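RagB/SusD family nutrient uptake outer membrane protein (Bacteroides thetaiotaomicron, PDB 7KV2) probably binds beta-glucan at the outer-membrane surface of a gut bacterium, as a SusD-family surface glycan-binding protein that serves nutrient uptake. Local coordinates at residues A78-V83 / E452-F457; N123-Y128 / A145-L150; V158-G163 / R463-I468. All blocks are in the same frame, centred on the assembly; numbering follows the deposited sequence.

Contact 1 (A78-V83 / E452-F457); sequences ADDLWV and ERHLEF
H454 donates from NE2 to D80 OD1, and this direct hydrogen bond carries the contact: the two atoms lie 2.6 Å apart with an N-H...O angle of 152°. The acceptor lies near the imidazole plane and offers its syn lone pair, while carboxylate and ring are nearly coplanar at 21°. With CG anti to the backbone N (chi1 -172°), the ring of H454 extends from the helix so that its NE2 edge meets the loop. R331 forms a salt bridge to the same D80 OD1, which probably keeps the carboxylate charged.

A water makes the second link. It donates to D80 OD2 at 2.7 Å and to the backbone O of H454 at 2.9 Å, so both carboxylate oxygens are tied to one residue and the carboxylate's rotation is restrained.

D79 adds a looser approach: its OD2 lies 3.6 Å from H454 CE1, oblique to the ring, and its salt bridge goes to R463.

The contact is buried. It fastens the loop between helices 70-75 and 92-98 to the C-terminal part of helix 446-456, and helix 463-469 packs against both through R463, which touches A78, D80 and H454.

Contact 2 (N123-Y128 / A145-L150); sequences NDVITY and AQVIAL
V147 meets V125 and I126 with its two methyl groups, and nearly all of this apolar contact runs through it. The short helical segments lie 9.5 Å apart at closest approach, with their N-to-C directions at 148°, so they run roughly antiparallel.

Along 145-150 the contact begins at V147, where the backbones come nearest, the CA atoms of V125 and V147 being 7.2 Å apart. V147 CG1 faces V125, its closest approach being 3.8 Å to V125 CG1. With CG1 anti to the carbonyl carbon (chi1 -56°), V147 CG2 falls between the backbone N and the carbonyl carbon, against I126 CD1 at 3.5 Å, the tightest pair of the contact. I126 reaches it by sending CG1 and CD1 past V147 in the opposite direction, the two side chains lying alongside each other.

I148 follows with a lighter touch: its CG1 stands 4.3 Å from the same I126 CD1, which therefore rests against two successive residues of the second helix.

Helices 110-130 and 137-162 thus form a helical hairpin of consecutive antiparallel helices, consistent with the tetratricopeptide-repeat character of the SusD family. C122, one turn before V125 on helix 110-130, touches V147 and L150. Helix 43-53 covers one flank, where A49 and V50 touch V125, and helix 183-200 packs on I148 through S193 and V197.

Contact 3 (V158-G163 / R463-I468); sequences VWKFWG and RYWDLI
W465 takes K160 over one face of its indole and F161 at its edge, and the three buried side chains meet in two distinct ways.

The first is an edge-to-face aromatic pair. The six-membered ring of W465 turns its edge to the face of F161, with centroids 5.1 Å apart and planes at 89°. W465 CZ2 leads, 3.7 Å above the F161 plane and over its centre, so the pair is T-shaped.

The second is a CH-pi contact. K160 CD lies 3.7 Å from the centroid of the five-membered ring of W465 and 8° off its normal, squarely over the face. The extended lysine chain crosses that face and carries NZ to 3.4 Å from W465 CG. Its charge is paired elsewhere, in a salt bridge to E226. On the opposite face of the indole, Y464 CD2 sits 3.7 Å above the plane, so each face of the indole has a neighbour, K160 over the centre and Y464 toward the rim.

The carbonyl oxygen of K160 also comes close to the benzo ring, K160 O to W465 CZ3 being 3.4 Å. With CG beside its own backbone N (chi1 -46°), W465 turns the benzo end of the indole toward helix 137-162.

Y230 of helix 217-231 also meets W465, its ring nearly perpendicular, and F161 rests on M73 and S74 of helix 70-75. This is an aromatic cluster at a helix-helix interface, joining helix 137-162 of the N-terminal family region to helix 463-469 of the SusD-family region, both classed with the tetratricopeptide-repeat clan.

From the N terminus, the loop at 78-83 opens contact 1, which closes only at 452-457. Contact 2 lies wholly within that span and closes a short hairpin of helices, 123-128 with 145-150, about 34 Å from contact 1 between centres. Helix 137-162 then continues into contact 3, whose second segment, 463-468, comes after contact 1 has closed; contacts 1 and 3 therefore cross along the chain, while 2 and 3 follow in series. Contacts 1 and 3 also touch in space, by the salt bridge R453-D466 and a second one through R463. Together they tie N-terminal elements to helices 446-456 and 463-469, whereas contact 2 is local to the N-terminal helices.

Contact 1 (A78-V83 / E452-F457)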
loop_
_atom_site.group_PDB
_atom_site.type_symbol
_atom_site.label_atom_id
_atom_site.label_comp_id
_atom_site.label_asym_id
_atom_site.label_seq_id
_atom_site.Cartn_x
_atom_site.Cartn_y
_atom_site.Cartn_z
ATOM N N ALA A 78 0.001 -2.830 12.955
ATOM C CA ALA A 78 0.577 -1.641 13.625
ATOM C C ALA A 78 -0.365 -1.149 14.732
ATOM O O ALA A 78 -1.021 -1.977 15.411
ATOM C CB ALA A 78 0.876 -0.581 12.580
ATOM N N ASP A 79 -0.511 0.175 14.889
ATOM C CA ASP A 79 -1.086 0.802 16.103
ATOM C C ASP A 79 -2.164 1.832 15.723
ATOM O O ASP A 79 -2.449 2.717 16.561
ATOM C CB ASP A 79 0.021 1.417 16.964
ATOM C CG ASP A 79 0.901 2.428 16.263
ATOM O OD1 ASP A 79 1.064 2.322 15.031
ATOM O OD2 ASP A 79 1.519 3.266 16.965
ATOM N N ASP A 80 -2.781 1.728 14.538
ATOM C CA ASP A 80 -3.651 2.841 14.044
ATOM C C ASP A 80 -5.097 2.403 13.844
ATOM O O ASP A 80 -6.014 3.245 14.032
ATOM C CB ASP A 80 -3.119 3.400 12.721
ATOM C CG ASP A 80 -1.820 4.157 12.867
ATOM O OD1 ASP A 80 -1.554 4.662 13.973
ATOM O OD2 ASP A 80 -1.060 4.168 11.899
ATOM N N LEU A 81 -5.304 1.142 13.464
ATOM C CA LEU A 81 -6.618 0.564 13.121
ATOM C C LEU A 81 -6.871 -0.623 14.024
ATOM O O LEU A 81 -5.861 -1.259 14.495
ATOM C CB LEU A 81 -6.611 0.084 11.662
ATOM C CG LEU A 81 -6.125 1.066 10.607
ATOM C CD1 LEU A 81 -6.139 0.392 9.234
ATOM C CD2 LEU A 81 -7.007 2.314 10.567
ATOM N N TRP A 82 -8.119 -1.012 14.143
ATOM C CA TRP A 82 -8.480 -2.363 14.621
ATOM C C TRP A 82 -8.701 -3.276 13.399
ATOM O O TRP A 82 -8.367 -2.883 12.230
ATOM C CB TRP A 82 -9.692 -2.283 15.558
ATOM C CG TRP A 82 -9.435 -1.489 16.803
ATOM C CD1 TRP A 82 -10.165 -0.412 17.229
ATOM C CD2 TRP A 82 -8.413 -1.696 17.802
ATOM N NE1 TRP A 82 -9.671 0.073 18.408
ATOM C CE2 TRP A 82 -8.622 -0.727 18.806
ATOM C CE3 TRP A 82 -7.405 -2.657 17.999
ATOM C CZ2 TRP A 82 -7.795 -0.632 19.936
ATOM C CZ3 TRP A 82 -6.616 -2.589 19.138
ATOM C CH2 TRP A 82 -6.780 -1.556 20.067
ATOM N N VAL A 83 -9.201 -4.489 13.627
ATOM C CA VAL A 83 -9.392 -5.476 12.534
ATOM C C VAL A 83 -10.870 -5.534 12.174
ATOM O O VAL A 83 -11.193 -5.486 10.973
ATOM C CB VAL A 83 -8.798 -6.844 12.916
ATOM C CG1 VAL A 83 -9.010 -7.829 11.787
ATOM C CG2 VAL A 83 -7.321 -6.726 13.271
ATOM N N GLU A 452 5.948 12.131 12.017
ATOM C CA GLU A 452 5.249 12.851 10.926
ATOM C C GLU A 452 4.752 11.815 9.914
ATOM O O GLU A 452 3.635 11.954 9.458
ATOM C CB GLU A 452 6.129 13.888 10.238
ATOM C CG GLU A 452 5.348 14.861 9.378
ATOM C CD GLU A 452 4.519 15.852 10.170
ATOM O OE1 GLU A 452 4.910 16.153 11.345
ATOM O OE2 GLU A 452 3.445 16.240 9.660
ATOM N N ARG A 453 5.540 10.781 9.612
ATOM C CA ARG A 453 5.087 9.665 8.759
ATOM C C ARG A 453 3.819 9.055 9.356
ATOM O O ARG A 453 2.878 8.738 8.614
ATOM C CB ARG A 453 6.176 8.610 8.593
ATOM C CG ARG A 453 7.432 9.090 7.902
ATOM C CD ARG A 453 8.495 7.999 7.853
ATOM N NE ARG A 453 8.109 6.954 6.910
ATOM C CZ ARG A 453 8.328 6.941 5.600
ATOM N NH1 ARG A 453 9.100 7.841 4.989
ATOM N NH2 ARG A 453 7.813 5.950 4.905
ATOM N N HIS A 454 3.827 8.824 10.670
ATOM C CA HIS A 454 2.731 8.192 11.420
ATOM C C HIS A 454 1.442 9.012 11.196
ATOM O O HIS A 454 0.397 8.420 10.951
ATOM C CB HIS A 454 3.131 8.105 12.906
ATOM C CG HIS A 454 2.177 7.315 13.724
ATOM N ND1 HIS A 454 2.166 7.379 15.101
ATOM C CD2 HIS A 454 1.224 6.432 13.363
ATOM C CE1 HIS A 454 1.252 6.553 15.563
ATOM N NE2 HIS A 454 0.629 5.970 14.510
ATOM N N LEU A 455 1.549 10.330 11.317
ATOM C CA LEU A 455 0.409 11.270 11.149
ATOM C C LEU A 455 -0.039 11.277 9.673
ATOM O O LEU A 455 -1.246 11.393 9.434
ATOM C CB LEU A 455 0.885 12.668 11.576
ATOM C CG LEU A 455 1.183 12.870 13.068
ATOM C CD1 LEU A 455 1.748 14.263 13.319
ATOM C CD2 LEU A 455 -0.068 12.707 13.913
ATOM N N GLU A 456 0.910 11.135 8.745
ATOM C CA GLU A 456 0.733 11.369 7.289
ATOM C C GLU A 456 0.082 10.171 6.565
ATOM O O GLU A 456 -0.675 10.392 5.598
ATOM C CB GLU A 456 2.103 11.696 6.687
ATOM C CG GLU A 456 2.062 12.076 5.234
ATOM C CD GLU A 456 1.341 13.351 4.838
ATOM O OE1 GLU A 456 1.036 14.182 5.728
ATOM O OE2 GLU A 456 1.060 13.491 3.609
ATOM N N PHE A 457 0.372 8.945 6.974
ATOM C CA PHE A 457 0.113 7.734 6.160
ATOM C C PHE A 457 -0.760 6.693 6.863
ATOM O O PHE A 457 -0.673 5.542 6.510
ATOM C CB PHE A 457 1.452 7.085 5.766
ATOM C CG PHE A 457 2.388 7.970 4.982
ATOM C CD1 PHE A 457 1.997 8.478 3.755
ATOM C CD2 PHE A 457 3.629 8.336 5.496
ATOM C CE1 PHE A 457 2.838 9.305 3.034
ATOM C CE2 PHE A 457 4.478 9.164 4.769
ATOM C CZ PHE A 457 4.074 9.646 3.543
HETATM O O HOH W 1 0.326 5.688 10.135
#

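Contact 2 (N123-Y128 / A145-L150)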
loop_
_atom_site.group_PDB
_atom_site.type_symbol
_atom_site.label_atom_id
_atom_site.label_comp_id
_atom_site.label_asym_id
_atom_site.label_seq_id
_atom_site.Cartn_x
_atom_site.Cartn_y
_atom_site.Cartn_z
ATOM N N ASN A 123 8.626 -12.274 -15.952
ATOM C CA ASN A 123 9.589 -13.267 -16.510
ATOM C C ASN A 123 9.184 -13.638 -17.947
ATOM O O ASN A 123 10.102 -13.760 -18.811
ATOM C CB ASN A 123 9.690 -14.464 -15.556
ATOM C CG ASN A 123 10.455 -14.126 -14.295
ATOM O OD1 ASN A 123 11.150 -13.101 -14.234
ATOM N ND2 ASN A 123 10.395 -15.031 -13.328
ATOM N N ASP A 124 7.888 -13.823 -18.211
ATOM C CA ASP A 124 7.337 -14.150 -19.558
ATOM C C ASP A 124 7.802 -13.102 -20.566
ATOM O O ASP A 124 8.265 -13.491 -21.652
ATOM C CB ASP A 124 5.810 -14.176 -19.623
ATOM C CG ASP A 124 5.144 -15.368 -18.963
ATOM O OD1 ASP A 124 5.816 -16.385 -18.741
ATOM O OD2 ASP A 124 3.944 -15.267 -18.695
ATOM N N VAL A 125 7.696 -11.816 -20.224
ATOM C CA VAL A 125 8.106 -10.717 -21.145
ATOM C C VAL A 125 9.609 -10.795 -21.442
ATOM O O VAL A 125 9.985 -10.572 -22.624
ATOM C CB VAL A 125 7.672 -9.338 -20.616
ATOM C CG1 VAL A 125 8.368 -8.208 -21.347
ATOM C CG2 VAL A 125 6.156 -9.195 -20.715
ATOM N N ILE A 126 10.452 -11.048 -20.441
ATOM C CA ILE A 126 11.922 -11.144 -20.663
ATOM C C ILE A 126 12.191 -12.330 -21.608
ATOM O O ILE A 126 13.081 -12.211 -22.482
ATOM C CB ILE A 126 12.689 -11.292 -19.337
ATOM C CG1 ILE A 126 12.468 -10.086 -18.419
ATOM C CG2 ILE A 126 14.179 -11.542 -19.585
ATOM C CD1 ILE A 126 12.752 -8.737 -19.068
ATOM N N THR A 127 11.461 -13.426 -21.429
ATOM C CA THR A 127 11.592 -14.660 -22.258
ATOM C C THR A 127 11.188 -14.290 -23.689
ATOM O O THR A 127 12.025 -14.427 -24.595
ATOM C CB THR A 127 10.810 -15.838 -21.649
ATOM O OG1 THR A 127 11.458 -16.189 -20.424
ATOM C CG2 THR A 127 10.753 -17.065 -22.535
ATOM N N TYR A 128 10.003 -13.720 -23.876
ATOM C CA TYR A 128 9.527 -13.278 -25.209
ATOM C C TYR A 128 10.546 -12.379 -25.914
ATOM O O TYR A 128 10.723 -12.583 -27.124
ATOM C CB TYR A 128 8.194 -12.555 -25.108
ATOM C CG TYR A 128 7.112 -13.390 -24.489
ATOM C CD1 TYR A 128 7.200 -14.770 -24.429
ATOM C CD2 TYR A 128 5.979 -12.779 -23.983
ATOM C CE1 TYR A 128 6.182 -15.525 -23.877
ATOM C CE2 TYR A 128 4.951 -13.515 -23.430
ATOM C CZ TYR A 128 5.062 -14.889 -23.362
ATOM O OH TYR A 128 4.017 -15.586 -22.847
ATOM N N ALA A 145 12.624 -2.228 -18.780
ATOM C CA ALA A 145 12.560 -1.294 -17.624
ATOM C C ALA A 145 11.230 -1.504 -16.882
ATOM O O ALA A 145 11.266 -1.596 -15.656
ATOM C CB ALA A 145 12.744 0.127 -18.070
ATOM N N GLN A 146 10.107 -1.619 -17.579
ATOM C CA GLN A 146 8.782 -1.750 -16.904
ATOM C C GLN A 146 8.691 -3.083 -16.163
ATOM O O GLN A 146 8.321 -3.105 -14.947
ATOM C CB GLN A 146 7.632 -1.623 -17.896
ATOM C CG GLN A 146 7.583 -0.273 -18.620
ATOM C CD GLN A 146 6.503 -0.291 -19.672
ATOM O OE1 GLN A 146 5.311 -0.303 -19.356
ATOM N NE2 GLN A 146 6.903 -0.344 -20.945
ATOM N N VAL A 147 8.992 -4.194 -16.841
ATOM C CA VAL A 147 8.764 -5.520 -16.211
ATOM C C VAL A 147 9.841 -5.820 -15.173
ATOM O O VAL A 147 9.477 -6.481 -14.236
ATOM C CB VAL A 147 8.567 -6.660 -17.233
ATOM C CG1 VAL A 147 7.427 -6.329 -18.187
ATOM C CG2 VAL A 147 9.851 -7.002 -17.987
ATOM N N ILE A 148 11.088 -5.346 -15.268
ATOM C CA ILE A 148 12.058 -5.605 -14.170
ATOM C C ILE A 148 11.638 -4.789 -12.929
ATOM O O ILE A 148 11.726 -5.281 -11.797
ATOM C CB ILE A 148 13.502 -5.306 -14.604
ATOM C CG1 ILE A 148 13.955 -6.192 -15.773
ATOM C CG2 ILE A 148 14.416 -5.447 -13.401
ATOM C CD1 ILE A 148 15.296 -5.749 -16.367
ATOM N N ALA A 149 11.156 -3.569 -13.122
ATOM C CA ALA A 149 10.717 -2.712 -12.005
ATOM C C ALA A 149 9.471 -3.326 -11.373
ATOM O O ALA A 149 9.435 -3.409 -10.137
ATOM C CB ALA A 149 10.453 -1.301 -12.489
ATOM N N LEU A 150 8.495 -3.757 -12.174
ATOM C CA LEU A 150 7.301 -4.481 -11.655
ATOM C C LEU A 150 7.752 -5.731 -10.916
ATOM O O LEU A 150 7.167 -6.070 -9.877
ATOM C CB LEU A 150 6.335 -4.823 -12.778
ATOM C CG LEU A 150 5.518 -3.650 -13.335
ATOM C CD1 LEU A 150 4.798 -4.097 -14.597
ATOM C CD2 LEU A 150 4.496 -3.125 -12.320
#

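Contact 3 (V158-G163 / R463-I468)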
loop_
_atom_site.group_PDB
_atom_site.type_symbol
_atom_site.label_atom_id
_atom_site.label_comp_id
_atom_site.label_asym_id
_atom_site.label_seq_id
_atom_site.Cartn_x
_atom_site.Cartn_y
_atom_site.Cartn_z
ATOM N N VAL A 158 6.340 -9.945 -1.148
ATOM C CA VAL A 158 6.686 -11.200 -0.411
ATOM C C VAL A 158 7.929 -11.014 0.450
ATOM O O VAL A 158 7.966 -11.643 1.514
ATOM C CB VAL A 158 6.752 -12.436 -1.327
ATOM C CG1 VAL A 158 5.364 -12.950 -1.661
ATOM C CG2 VAL A 158 7.548 -12.189 -2.591
ATOM N N TRP A 159 8.873 -10.184 0.046
ATOM C CA TRP A 159 10.089 -9.866 0.835
ATOM C C TRP A 159 9.670 -9.270 2.184
ATOM O O TRP A 159 10.138 -9.736 3.271
ATOM C CB TRP A 159 11.009 -8.952 0.048
ATOM C CG TRP A 159 12.255 -8.499 0.746
ATOM C CD1 TRP A 159 13.288 -9.287 1.182
ATOM C CD2 TRP A 159 12.618 -7.146 1.073
ATOM N NE1 TRP A 159 14.263 -8.518 1.749
ATOM C CE2 TRP A 159 13.868 -7.199 1.725
ATOM C CE3 TRP A 159 11.997 -5.900 0.917
ATOM C CZ2 TRP A 159 14.516 -6.055 2.169
ATOM C CZ3 TRP A 159 12.635 -4.762 1.354
ATOM C CH2 TRP A 159 13.899 -4.834 1.955
ATOM N N LYS A 160 8.797 -8.259 2.146
ATOM C CA LYS A 160 8.377 -7.585 3.390
ATOM C C LYS A 160 7.576 -8.544 4.262
ATOM O O LYS A 160 7.853 -8.561 5.458
ATOM C CB LYS A 160 7.605 -6.279 3.100
ATOM C CG LYS A 160 8.547 -5.140 2.768
ATOM C CD LYS A 160 7.907 -3.787 2.904
ATOM C CE LYS A 160 8.943 -2.706 3.029
ATOM N NZ LYS A 160 8.283 -1.403 3.244
ATOM N N PHE A 161 6.555 -9.221 3.743
ATOM C CA PHE A 161 5.610 -9.971 4.598
ATOM C C PHE A 161 6.257 -11.297 5.039
ATOM O O PHE A 161 5.982 -11.676 6.161
ATOM C CB PHE A 161 4.267 -10.225 3.931
ATOM C CG PHE A 161 3.361 -8.999 3.937
ATOM C CD1 PHE A 161 2.560 -8.701 5.031
ATOM C CD2 PHE A 161 3.292 -8.165 2.824
ATOM C CE1 PHE A 161 1.744 -7.570 5.043
ATOM C CE2 PHE A 161 2.452 -7.046 2.813
ATOM C CZ PHE A 161 1.676 -6.758 3.917
ATOM N N TRP A 162 7.043 -11.945 4.186
ATOM C CA TRP A 162 7.539 -13.321 4.509
ATOM C C TRP A 162 9.078 -13.425 4.529
ATOM O O TRP A 162 9.567 -14.362 5.208
ATOM C CB TRP A 162 6.939 -14.327 3.542
ATOM C CG TRP A 162 5.501 -14.644 3.768
ATOM C CD1 TRP A 162 4.990 -15.496 4.696
ATOM C CD2 TRP A 162 4.384 -14.120 3.032
ATOM N NE1 TRP A 162 3.637 -15.560 4.578
ATOM C CE2 TRP A 162 3.234 -14.725 3.563
ATOM C CE3 TRP A 162 4.250 -13.177 1.999
ATOM C CZ2 TRP A 162 1.960 -14.477 3.056
ATOM C CZ3 TRP A 162 2.997 -12.963 1.476
ATOM C CH2 TRP A 162 1.865 -13.550 2.034
ATOM N N GLY A 163 9.803 -12.566 3.808
ATOM C CA GLY A 163 11.265 -12.383 3.918
ATOM C C GLY A 163 12.059 -13.442 3.140
ATOM O O GLY A 163 12.696 -13.082 2.129
ATOM N N ARG A 463 3.156 2.253 8.239
ATOM C CA ARG A 463 3.484 2.376 9.687
ATOM C C ARG A 463 4.190 1.098 10.201
ATOM O O ARG A 463 5.169 1.219 10.986
ATOM C CB ARG A 463 2.195 2.684 10.456
ATOM C CG ARG A 463 2.345 2.714 11.972
ATOM C CD ARG A 463 3.320 3.794 12.450
ATOM N NE ARG A 463 3.200 3.911 13.901
ATOM C CZ ARG A 463 4.050 4.577 14.685
ATOM N NH1 ARG A 463 5.109 5.180 14.184
ATOM N NH2 ARG A 463 3.825 4.633 15.976
ATOM N N TYR A 464 3.684 -0.069 9.848
ATOM C CA TYR A 464 4.237 -1.334 10.387
ATOM C C TYR A 464 5.703 -1.420 9.969
ATOM O O TYR A 464 6.548 -1.636 10.863
ATOM C CB TYR A 464 3.466 -2.538 9.897
ATOM C CG TYR A 464 3.866 -3.857 10.535
ATOM C CD1 TYR A 464 3.951 -3.998 11.916
ATOM C CD2 TYR A 464 4.190 -4.949 9.748
ATOM C CE1 TYR A 464 4.244 -5.225 12.489
ATOM C CE2 TYR A 464 4.526 -6.179 10.314
ATOM C CZ TYR A 464 4.552 -6.311 11.689
ATOM O OH TYR A 464 4.850 -7.521 12.269
ATOM N N TRP A 465 5.984 -1.191 8.687
ATOM C CA TRP A 465 7.379 -1.248 8.161
ATOM C C TRP A 465 8.235 -0.162 8.822
ATOM O O TRP A 465 9.419 -0.454 9.135
ATOM C CB TRP A 465 7.411 -1.204 6.632
ATOM C CG TRP A 465 6.416 -2.142 6.026
ATOM C CD1 TRP A 465 5.342 -1.777 5.254
ATOM C CD2 TRP A 465 6.258 -3.538 6.296
ATOM N NE1 TRP A 465 4.564 -2.862 4.976
ATOM C CE2 TRP A 465 5.127 -3.966 5.562
ATOM C CE3 TRP A 465 7.023 -4.500 6.982
ATOM C CZ2 TRP A 465 4.712 -5.290 5.560
ATOM C CZ3 TRP A 465 6.603 -5.806 6.982
ATOM C CH2 TRP A 465 5.464 -6.191 6.285
ATOM N N ASP A 466 7.706 1.051 9.036
ATOM C CA ASP A 466 8.468 2.142 9.701
ATOM C C ASP A 466 8.842 1.718 11.148
ATOM O O ASP A 466 9.993 1.965 11.572
ATOM C CB ASP A 466 7.725 3.485 9.636
ATOM C CG ASP A 466 7.635 4.069 8.230
ATOM O OD1 ASP A 466 8.485 3.699 7.364
ATOM O OD2 ASP A 466 6.689 4.865 7.992
ATOM N N LEU A 467 7.911 1.128 11.895
ATOM C CA LEU A 467 8.173 0.678 13.288
ATOM C C LEU A 467 9.286 -0.363 13.286
ATOM O O LEU A 467 10.207 -0.257 14.137
ATOM C CB LEU A 467 6.910 0.076 13.910
ATOM C CG LEU A 467 5.888 1.118 14.340
ATOM C CD1 LEU A 467 4.578 0.472 14.699
ATOM C CD2 LEU A 467 6.442 2.027 15.448
ATOM N N ILE A 468 9.215 -1.316 12.373
ATOM C CA ILE A 468 10.175 -2.451 12.382
ATOM C C ILE A 468 11.552 -1.867 12.025
ATOM O O ILE A 468 12.488 -2.144 12.774
ATOM C CB ILE A 468 9.754 -3.597 11.455
ATOM C CG1 ILE A 468 8.513 -4.316 11.981
ATOM C CG2 ILE A 468 10.925 -4.552 11.257
ATOM C CD1 ILE A 468 7.942 -5.346 11.050
#